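Local coordinates for molybdopterin biosynthesis moeA protein (Pyrococcus horikoshii, PDB 1WU2) that probably takes part in the last step of molybdenum cofactor synthesis, helping to insert molybdenum into molybdopterin, at residues A[78-91]-A[98-110]. Residues are numbered along the deposited sequence; the frame is centred on the assembly and turned at random.
Sequences ELTVIEEVPAGNVA and GKAIKVLTGTRIP
V90 lies over one face of the R108 guanidinium. Its CG2 sits toward the rim of that face, and its CG1 reaches R108 NH1 at 3.4 Å. This pair belongs to the loops that follow two parallel neighbours, strands 78-84 and 99-103, in the mixed sheet of the MoeA N-terminal region. V81 pairs with A100 and E84 with K102, so three steps on one strand match two on the other, a beta bulge around I82. The hydrogen bond from T80 N to G98 O (3.0 Å) lies before the bulge. Beyond it, V85 N donates a nearly straight hydrogen bond to K102 O (3.1 Å, 171° at the hydrogen). I101 lies on the face of T80, K99 and E83 and packs against apolar neighbours. Its CG1, anti to the carbonyl carbon (chi1 -68°), meets I82 CG1 at 3.8 Å, while CG2 packs on V85 CG2. With only a methyl group at I101, as in an alanine, I82 and V85 would probably lose the partner that they share and a gap would open between them. E84 OE2 touches K102 CD at 3.5 Å, but its salt bridge is with R124, and K102 NZ is hydrogen-bonded to Q119 OE1. T107 N and OG1 both grip L104 O from the same face, OG1 at 2.9 Å from above the carbonyl plane.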
loop_
_atom_site.group_PDB
_atom_site.type_symbol
_atom_site.label_atom_id
_atom_site.label_comp_id
_atom_site.label_asym_id
_atom_site.label_seq_id
_atom_site.Cartn_x
_atom_site.Cartn_y
_atom_site.Cartn_z
ATOM N N GLU A 78 -24.760 50.909 -12.951
ATOM C CA GLU A 78 -24.716 51.397 -11.578
ATOM C C GLU A 78 -25.649 50.570 -10.697
ATOM O O GLU A 78 -26.784 50.288 -11.078
ATOM C CB GLU A 78 -25.117 52.874 -11.527
ATOM C CG GLU A 78 -24.760 53.568 -10.221
ATOM C CD GLU A 78 -25.387 54.943 -10.098
ATOM O OE1 GLU A 78 -26.524 55.034 -9.589
ATOM O OE2 GLU A 78 -24.743 55.935 -10.504
ATOM N N LEU A 79 -25.149 50.169 -9.530
ATOM C CA LEU A 79 -25.962 49.525 -8.501
ATOM C C LEU A 79 -25.877 50.336 -7.208
ATOM O O LEU A 79 -24.964 51.140 -7.033
ATOM C CB LEU A 79 -25.492 48.088 -8.254
ATOM C CG LEU A 79 -25.350 47.185 -9.483
ATOM C CD1 LEU A 79 -24.656 45.887 -9.106
ATOM C CD2 LEU A 79 -26.706 46.905 -10.123
ATOM N N THR A 80 -26.832 50.120 -6.308
ATOM C CA THR A 80 -26.893 50.848 -5.045
ATOM C C THR A 80 -26.680 49.887 -3.872
ATOM O O THR A 80 -27.329 48.847 -3.785
ATOM C CB THR A 80 -28.253 51.573 -4.906
ATOM O OG1 THR A 80 -28.570 52.264 -6.123
ATOM C CG2 THR A 80 -28.177 52.684 -3.865
ATOM N N VAL A 81 -25.761 50.251 -2.981
ATOM C CA VAL A 81 -25.442 49.450 -1.804
ATOM C C VAL A 81 -26.387 49.812 -0.654
ATOM O O VAL A 81 -26.242 50.864 -0.024
ATOM C CB VAL A 81 -23.968 49.649 -1.373
ATOM C CG1 VAL A 81 -23.612 48.740 -0.195
ATOM C CG2 VAL A 81 -23.030 49.389 -2.548
ATOM N N ILE A 82 -27.353 48.928 -0.398
ATOM C CA ILE A 82 -28.353 49.116 0.658
ATOM C C ILE A 82 -27.912 48.578 2.024
ATOM O O ILE A 82 -28.473 48.962 3.050
ATOM C CB ILE A 82 -29.697 48.448 0.261
ATOM C CG1 ILE A 82 -29.572 46.910 0.306
ATOM C CG2 ILE A 82 -30.174 48.988 -1.095
ATOM C CD1 ILE A 82 -30.465 46.147 -0.661
ATOM N N GLU A 83 -26.935 47.675 2.036
ATOM C CA GLU A 83 -26.468 47.075 3.288
ATOM C C GLU A 83 -25.021 46.594 3.219
ATOM O O GLU A 83 -24.515 46.244 2.156
ATOM C CB GLU A 83 -27.372 45.903 3.687
ATOM C CG GLU A 83 -26.973 45.229 4.996
ATOM C CD GLU A 83 -27.936 44.151 5.442
ATOM O OE1 GLU A 83 -28.528 43.475 4.576
ATOM O OE2 GLU A 83 -28.087 43.970 6.669
ATOM N N GLU A 84 -24.370 46.594 4.378
ATOM C CA GLU A 84 -23.081 45.950 4.566
ATOM C C GLU A 84 -23.194 45.013 5.764
ATOM O O GLU A 84 -23.371 45.461 6.898
ATOM C CB GLU A 84 -21.988 46.992 4.803
ATOM C CG GLU A 84 -21.931 48.069 3.732
ATOM C CD GLU A 84 -20.665 48.899 3.799
ATOM O OE1 GLU A 84 -20.102 49.054 4.904
ATOM O OE2 GLU A 84 -20.237 49.400 2.739
ATOM N N VAL A 85 -23.105 43.713 5.498
ATOM C CA VAL A 85 -23.279 42.684 6.515
ATOM C C VAL A 85 -21.980 42.547 7.308
ATOM O O VAL A 85 -20.944 42.226 6.725
ATOM C CB VAL A 85 -23.639 41.318 5.878
ATOM C CG1 VAL A 85 -23.886 40.258 6.947
ATOM C CG2 VAL A 85 -24.856 41.446 4.964
ATOM N N PRO A 86 -22.016 42.789 8.623
ATOM C CA PRO A 86 -20.827 42.598 9.468
ATOM C C PRO A 86 -20.363 41.144 9.495
ATOM O O PRO A 86 -21.071 40.267 8.996
ATOM C CB PRO A 86 -21.303 43.026 10.864
ATOM C CG PRO A 86 -22.542 43.819 10.640
ATOM C CD PRO A 86 -23.171 43.267 9.407
ATOM N N ALA A 87 -19.191 40.899 10.076
ATOM C CA ALA A 87 -18.604 39.558 10.104
ATOM C C ALA A 87 -19.470 38.566 10.891
ATOM O O ALA A 87 -19.914 38.863 12.001
ATOM C CB ALA A 87 -17.194 39.611 10.684
ATOM N N GLY A 88 -19.713 37.396 10.299
ATOM C CA GLY A 88 -20.492 36.344 10.936
ATOM C C GLY A 88 -21.983 36.622 11.077
ATOM O O GLY A 88 -22.667 35.941 11.844
ATOM N N ASN A 89 -22.487 37.607 10.337
ATOM C CA ASN A 89 -23.897 37.988 10.385
ATOM C C ASN A 89 -24.615 37.527 9.119
ATOM O O ASN A 89 -23.992 36.976 8.210
ATOM C CB ASN A 89 -24.039 39.512 10.545
ATOM C CG ASN A 89 -24.146 39.949 12.000
ATOM O OD1 ASN A 89 -24.900 40.868 12.328
ATOM N ND2 ASN A 89 -23.387 39.299 12.875
ATOM N N VAL A 90 -25.926 37.752 9.080
ATOM C CA VAL A 90 -26.749 37.496 7.902
ATOM C C VAL A 90 -27.395 38.807 7.446
ATOM O O VAL A 90 -27.684 39.682 8.264
ATOM C CB VAL A 90 -27.850 36.450 8.205
ATOM C CG1 VAL A 90 -28.700 36.171 6.970
ATOM C CG2 VAL A 90 -27.234 35.158 8.727
ATOM N N ALA A 91 -27.619 38.933 6.139
ATOM C CA ALA A 91 -28.222 40.135 5.565
ATOM C C ALA A 91 -29.681 40.292 5.988
ATOM O O ALA A 91 -30.482 39.367 5.847
ATOM C CB ALA A 91 -28.125 40.103 4.046
ATOM N N GLY A 98 -31.036 46.425 -9.611
ATOM C CA GLY A 98 -30.225 47.614 -9.422
ATOM C C GLY A 98 -29.628 47.752 -8.035
ATOM O O GLY A 98 -29.203 48.844 -7.659
ATOM N N LYS A 99 -29.581 46.654 -7.282
ATOM C CA LYS A 99 -29.145 46.687 -5.883
ATOM C C LYS A 99 -27.937 45.782 -5.641
ATOM O O LYS A 99 -27.554 44.992 -6.502
ATOM C CB LYS A 99 -30.289 46.271 -4.950
ATOM C CG LYS A 99 -31.601 47.022 -5.164
ATOM C CD LYS A 99 -31.600 48.375 -4.470
ATOM C CE LYS A 99 -32.939 49.088 -4.631
ATOM N NZ LYS A 99 -32.793 50.422 -5.276
ATOM N N ALA A 100 -27.357 45.909 -4.451
ATOM C CA ALA A 100 -26.161 45.161 -4.069
ATOM C C ALA A 100 -25.962 45.197 -2.552
ATOM O O ALA A 100 -26.304 46.182 -1.903
ATOM C CB ALA A 100 -24.935 45.729 -4.773
ATOM N N ILE A 101 -25.410 44.123 -1.991
ATOM C CA ILE A 101 -25.180 44.030 -0.547
ATOM C C ILE A 101 -23.757 43.563 -0.272
ATOM O O ILE A 101 -23.419 42.416 -0.539
ATOM C CB ILE A 101 -26.199 43.055 0.108
ATOM C CG1 ILE A 101 -27.609 43.647 0.052
ATOM C CG2 ILE A 101 -25.807 42.745 1.562
ATOM C CD1 ILE A 101 -28.701 42.695 0.491
ATOM N N LYS A 102 -22.929 44.453 0.265
ATOM C CA LYS A 102 -21.567 44.097 0.660
ATOM C C LYS A 102 -21.554 42.913 1.624
ATOM O O LYS A 102 -22.217 42.942 2.659
ATOM C CB LYS A 102 -20.862 45.290 1.312
ATOM C CG LYS A 102 -19.347 45.146 1.389
ATOM C CD LYS A 102 -18.687 46.458 1.798
ATOM C CE LYS A 102 -17.223 46.505 1.392
ATOM N NZ LYS A 102 -16.395 45.627 2.251
ATOM N N VAL A 103 -20.810 41.872 1.261
ATOM C CA VAL A 103 -20.611 40.709 2.119
ATOM C C VAL A 103 -19.127 40.391 2.283
ATOM O O VAL A 103 -18.281 40.931 1.577
ATOM C CB VAL A 103 -21.339 39.462 1.562
ATOM C CG1 VAL A 103 -22.843 39.642 1.656
ATOM C CG2 VAL A 103 -20.915 39.157 0.116
ATOM N N LEU A 104 -18.823 39.522 3.240
ATOM C CA LEU A 104 -17.483 38.962 3.400
ATOM C C LEU A 104 -17.509 37.495 2.990
ATOM O O LEU A 104 -18.580 36.923 2.789
ATOM C CB LEU A 104 -17.019 39.093 4.850
ATOM C CG LEU A 104 -16.800 40.528 5.343
ATOM C CD1 LEU A 104 -16.796 40.581 6.867
ATOM C CD2 LEU A 104 -15.506 41.105 4.785
ATOM N N THR A 105 -16.329 36.894 2.862
ATOM C CA THR A 105 -16.205 35.472 2.550
ATOM C C THR A 105 -16.808 34.659 3.688
ATOM O O THR A 105 -16.540 34.935 4.854
ATOM C CB THR A 105 -14.724 35.079 2.370
ATOM O OG1 THR A 105 -14.121 35.874 1.341
ATOM C CG2 THR A 105 -14.589 33.645 1.855
ATOM N N GLY A 106 -17.626 33.666 3.345
ATOM C CA GLY A 106 -18.323 32.855 4.328
ATOM C C GLY A 106 -19.765 33.284 4.560
ATOM O O GLY A 106 -20.588 32.483 4.998
ATOM N N THR A 107 -20.074 34.547 4.271
ATOM C CA THR A 107 -21.408 35.093 4.520
ATOM C C THR A 107 -22.443 34.446 3.602
ATOM O O THR A 107 -22.190 34.245 2.417
ATOM C CB THR A 107 -21.420 36.619 4.305
ATOM O OG1 THR A 107 -20.371 37.230 5.063
ATOM C CG2 THR A 107 -22.689 37.246 4.866
ATOM N N ARG A 108 -23.608 34.136 4.160
ATOM C CA ARG A 108 -24.694 33.544 3.396
ATOM C C ARG A 108 -25.173 34.531 2.342
ATOM O O ARG A 108 -25.371 35.705 2.638
ATOM C CB ARG A 108 -25.855 33.169 4.318
ATOM C CG ARG A 108 -26.944 32.353 3.640
ATOM C CD ARG A 108 -28.313 32.569 4.235
ATOM N NE ARG A 108 -28.472 31.833 5.484
ATOM C CZ ARG A 108 -29.320 32.149 6.458
ATOM N NH1 ARG A 108 -30.127 33.201 6.356
ATOM N NH2 ARG A 108 -29.364 31.389 7.547
ATOM N N ILE A 109 -25.345 34.052 1.115
ATOM C CA ILE A 109 -25.807 34.900 0.026
ATOM C C ILE A 109 -27.203 35.404 0.384
ATOM O O ILE A 109 -28.096 34.600 0.657
ATOM C CB ILE A 109 -25.832 34.129 -1.321
ATOM C CG1 ILE A 109 -24.436 33.600 -1.689
ATOM C CG2 ILE A 109 -26.366 35.015 -2.438
ATOM C CD1 ILE A 109 -23.329 34.631 -1.652
ATOM N N PRO A 110 -27.392 36.722 0.424
ATOM C CA PRO A 110 -28.707 37.289 0.730
ATOM C C PRO A 110 -29.792 36.791 -0.214
ATOM O O PRO A 110 -29.501 36.444 -1.359
ATOM C CB PRO A 110 -28.499 38.794 0.539
ATOM C CG PRO A 110 -27.049 39.011 0.714
ATOM C CD PRO A 110 -26.381 37.774 0.207
HETATM O O HOH W 1 -30.557 51.402 -8.873
HETATM O O HOH W 2 -23.542 34.247 7.291
#